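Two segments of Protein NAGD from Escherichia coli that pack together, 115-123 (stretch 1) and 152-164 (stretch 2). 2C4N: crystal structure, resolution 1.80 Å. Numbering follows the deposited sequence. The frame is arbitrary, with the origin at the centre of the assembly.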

# COMPACT_ATOMS: atom_id res chain seq x y z
N ILE A 115 12.53 4.93 -19.32
CA ILE A 115 12.77 6.12 -18.52
C ILE A 115 11.54 7.02 -18.56
O ILE A 115 11.07 7.39 -19.63
CB ILE A 115 13.97 6.91 -19.06
CG1 ILE A 115 15.18 5.98 -19.17
CG2 ILE A 115 14.26 8.09 -18.15
CD1 ILE A 115 16.35 6.59 -19.90
N VAL A 116 11.03 7.36 -17.38
CA VAL A 116 9.86 8.21 -17.30
C VAL A 116 10.18 9.54 -16.65
O VAL A 116 10.75 9.60 -15.56
CB VAL A 116 8.72 7.53 -16.49
CG1 VAL A 116 7.47 8.41 -16.50
CG2 VAL A 116 8.41 6.15 -17.07
N GLY A 117 9.82 10.62 -17.34
CA GLY A 117 10.03 11.96 -16.82
C GLY A 117 8.66 12.60 -16.80
O GLY A 117 7.76 12.13 -16.11
N GLU A 118 8.49 13.66 -17.58
CA GLU A 118 7.21 14.35 -17.69
C GLU A 118 6.93 14.72 -19.14
O GLU A 118 7.83 15.12 -19.88
CB GLU A 118 7.19 15.61 -16.82
CG GLU A 118 6.18 16.66 -17.27
CD GLU A 118 4.73 16.28 -17.03
OE1 GLU A 118 4.37 15.09 -17.18
OE2 GLU A 118 3.93 17.18 -16.71
N THR A 119 5.68 14.55 -19.55
CA THR A 119 5.29 14.91 -20.91
C THR A 119 3.78 15.05 -20.96
O THR A 119 3.05 14.16 -20.54
CB THR A 119 5.75 13.86 -21.94
OG1 THR A 119 5.19 14.20 -23.22
CG2 THR A 119 5.29 12.46 -21.54
N ARG A 120 3.32 16.19 -21.47
CA ARG A 120 1.89 16.43 -21.57
C ARG A 120 1.29 15.63 -22.71
O ARG A 120 0.09 15.73 -22.98
CB ARG A 120 1.61 17.91 -21.78
CG ARG A 120 2.03 18.82 -20.64
CD ARG A 120 1.37 20.16 -20.85
NE ARG A 120 1.56 21.09 -19.74
CZ ARG A 120 0.82 22.18 -19.57
NH1 ARG A 120 -0.14 22.48 -20.44
NH2 ARG A 120 1.05 22.99 -18.54
N SER A 121 2.13 14.87 -23.41
CA SER A 121 1.69 14.04 -24.52
C SER A 121 1.47 12.61 -24.05
O SER A 121 1.13 11.74 -24.85
CB SER A 121 2.72 14.06 -25.65
OG SER A 121 2.72 15.31 -26.31
N TYR A 122 1.69 12.37 -22.76
CA TYR A 122 1.51 11.04 -22.18
C TYR A 122 0.15 10.48 -22.60
O TYR A 122 -0.87 11.17 -22.50
CB TYR A 122 1.56 11.13 -20.65
CG TYR A 122 1.47 9.79 -19.93
CD1 TYR A 122 2.51 8.87 -19.98
CD2 TYR A 122 0.35 9.47 -19.16
CE1 TYR A 122 2.45 7.66 -19.27
CE2 TYR A 122 0.28 8.27 -18.45
CZ TYR A 122 1.33 7.38 -18.51
OH TYR A 122 1.27 6.20 -17.80
N ASN A 123 0.14 9.23 -23.05
CA ASN A 123 -1.12 8.61 -23.47
C ASN A 123 -1.13 7.10 -23.27
O ASN A 123 -0.16 6.50 -22.81
CB ASN A 123 -1.43 8.94 -24.94
CG ASN A 123 -0.36 8.44 -25.89
OD1 ASN A 123 0.37 7.50 -25.60
ND2 ASN A 123 -0.28 9.07 -27.06
N PHE A 152 -3.11 20.49 -10.09
CA PHE A 152 -3.22 19.05 -10.17
C PHE A 152 -2.67 18.51 -11.48
O PHE A 152 -3.11 17.48 -11.99
CB PHE A 152 -4.67 18.62 -9.97
CG PHE A 152 -5.18 18.90 -8.58
CD1 PHE A 152 -6.02 19.99 -8.33
CD2 PHE A 152 -4.80 18.09 -7.51
CE1 PHE A 152 -6.46 20.27 -7.04
CE2 PHE A 152 -5.23 18.36 -6.21
CZ PHE A 152 -6.06 19.45 -5.97
N TYR A 153 -1.68 19.23 -12.01
CA TYR A 153 -1.01 18.84 -13.24
C TYR A 153 -0.25 17.55 -13.01
O TYR A 153 0.59 17.47 -12.10
CB TYR A 153 -0.01 19.93 -13.65
CG TYR A 153 -0.61 21.14 -14.31
CD1 TYR A 153 -1.92 21.54 -14.05
CD2 TYR A 153 0.15 21.91 -15.19
CE1 TYR A 153 -2.46 22.68 -14.65
CE2 TYR A 153 -0.38 23.05 -15.79
CZ TYR A 153 -1.68 23.43 -15.52
OH TYR A 153 -2.20 24.55 -16.11
N PRO A 154 -0.51 16.52 -13.82
CA PRO A 154 0.21 15.26 -13.63
C PRO A 154 1.71 15.47 -13.74
O PRO A 154 2.19 16.22 -14.59
CB PRO A 154 -0.33 14.38 -14.77
CG PRO A 154 -1.75 14.90 -14.94
CD PRO A 154 -1.53 16.39 -14.88
N ALA A 155 2.46 14.80 -12.86
CA ALA A 155 3.91 14.87 -12.85
C ALA A 155 4.42 13.44 -12.98
O ALA A 155 3.62 12.50 -13.03
CB ALA A 155 4.40 15.50 -11.55
N CYS A 156 5.74 13.28 -13.02
CA CYS A 156 6.34 11.96 -13.18
C CYS A 156 5.69 10.83 -12.38
O CYS A 156 5.37 9.78 -12.94
CB CYS A 156 7.83 12.03 -12.81
SG CYS A 156 8.70 10.48 -13.03
N GLY A 157 5.50 11.04 -11.08
CA GLY A 157 4.90 10.02 -10.24
C GLY A 157 3.56 9.52 -10.73
O GLY A 157 3.25 8.33 -10.63
N ALA A 158 2.75 10.43 -11.27
CA ALA A 158 1.43 10.09 -11.79
C ALA A 158 1.54 9.29 -13.09
O ALA A 158 0.72 8.41 -13.36
CB ALA A 158 0.61 11.36 -12.01
N LEU A 159 2.54 9.61 -13.90
CA LEU A 159 2.75 8.91 -15.16
C LEU A 159 3.23 7.49 -14.90
O LEU A 159 2.94 6.57 -15.65
CB LEU A 159 3.76 9.65 -16.04
CG LEU A 159 3.50 11.14 -16.33
CD1 LEU A 159 4.39 11.59 -17.48
CD2 LEU A 159 2.04 11.36 -16.69
N CYS A 160 3.99 7.31 -13.82
CA CYS A 160 4.49 5.99 -13.47
C CYS A 160 3.41 5.08 -12.90
O CYS A 160 3.45 3.86 -13.07
CB CYS A 160 5.63 6.10 -12.45
SG CYS A 160 7.18 6.76 -13.11
N ALA A 161 2.43 5.68 -12.23
CA ALA A 161 1.36 4.93 -11.59
C ALA A 161 0.72 3.84 -12.45
O ALA A 161 0.60 2.69 -12.01
CB ALA A 161 0.29 5.91 -11.09
N GLY A 162 0.30 4.19 -13.66
CA GLY A 162 -0.31 3.20 -14.54
C GLY A 162 0.67 2.12 -14.98
O GLY A 162 0.31 0.95 -15.07
N ILE A 163 1.90 2.52 -15.25
CA ILE A 163 2.94 1.59 -15.67
C ILE A 163 3.24 0.59 -14.55
O ILE A 163 3.39 -0.61 -14.80
CB ILE A 163 4.24 2.34 -16.05
CG1 ILE A 163 3.95 3.27 -17.24
CG2 ILE A 163 5.34 1.35 -16.41
CD1 ILE A 163 5.00 4.35 -17.46
N GLU A 164 3.32 1.08 -13.32
CA GLU A 164 3.58 0.22 -12.16
C GLU A 164 2.43 -0.75 -11.94
O GLU A 164 2.64 -1.93 -11.65
CB GLU A 164 3.76 1.07 -10.89
CG GLU A 164 4.87 2.10 -10.96
CD GLU A 164 4.98 2.93 -9.71
OE1 GLU A 164 5.37 2.39 -8.65
OE2 GLU A 164 4.67 4.14 -9.77
O HOH W 1 -0.28 6.56 -15.12

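This is a mostly apolar packing of a strand end and the turn after it against the first turns of a helix, centred on L159 and edged by a few polar atoms, with no clear direct hydrogen bond crossing between the stretches.

L159, which has the most area covered of any residue here, points its CA-to-CB bond toward stretch 1 and enters a pocket whose walls are both backbone and side chain. Its rotamer is m,t. L159 CD1 lies among the backbone of G117 to T119 and the E118 carboxylate, 3.7 Å from G117 O, 3.8 Å from T119 N and 3.5 Å from E118 OE1, while L159 CD2 sits over one face of the Y122 ring, 3.8 Å from the ring centroid and 23° off its normal, a CH-pi contact. A branched aliphatic end suits this place because it can fill two directions from one CG. E118 OE2 lies 2.9 Å from P154 O, but both are acceptors, so this proximity is not a bond; the carboxylate oxygens are satisfied elsewhere in the structure.

V116, the last strand residue, also points its CA-to-CB bond toward the helix. V116 CG1 packs 3.9 Å from L159 CB and 3.8 Å from C160 SG; V116 CG2 reaches I163 CD1 at 3.9 Å. The spacing of L159 and I163, about one helical turn, puts both on the side of the helix that faces the strand end.

At the helix start the backbones come close, with the CA atoms of E118 and C156 5.2 Å apart. G117 O approaches C156 CA at 3.3 Å in a CA-H...O contact, a modest compensation for a buried carbonyl that has no hydrogen-bonding partner. G117 has phi/psi of -122/-117, a backbone conformation that glycine adopts readily.

Y122 closes the type I turn begun at T119, where Y122 N donates to T119 O at 3.2 Å. The CA-to-CB bond of Y122 points toward stretch 2, and its hydroxyl reaches the helix backbone: Y122 OH is 2.7 Å from L159 O. One water bridges this corner, lying 3.1 Å from Y122 OH, donating to A158 O at 2.7 Å and accepting from G162 N at 2.8 Å. Tyrosine thus supplies an apolar face for leucine and a polar tip for the water.

At the periphery, exposed R120 extends until R120 NH2 comes within 3.1 Å of Y153 CE2, meeting the ring obliquely. Altogether the contact buries 563 Å², both sides summed.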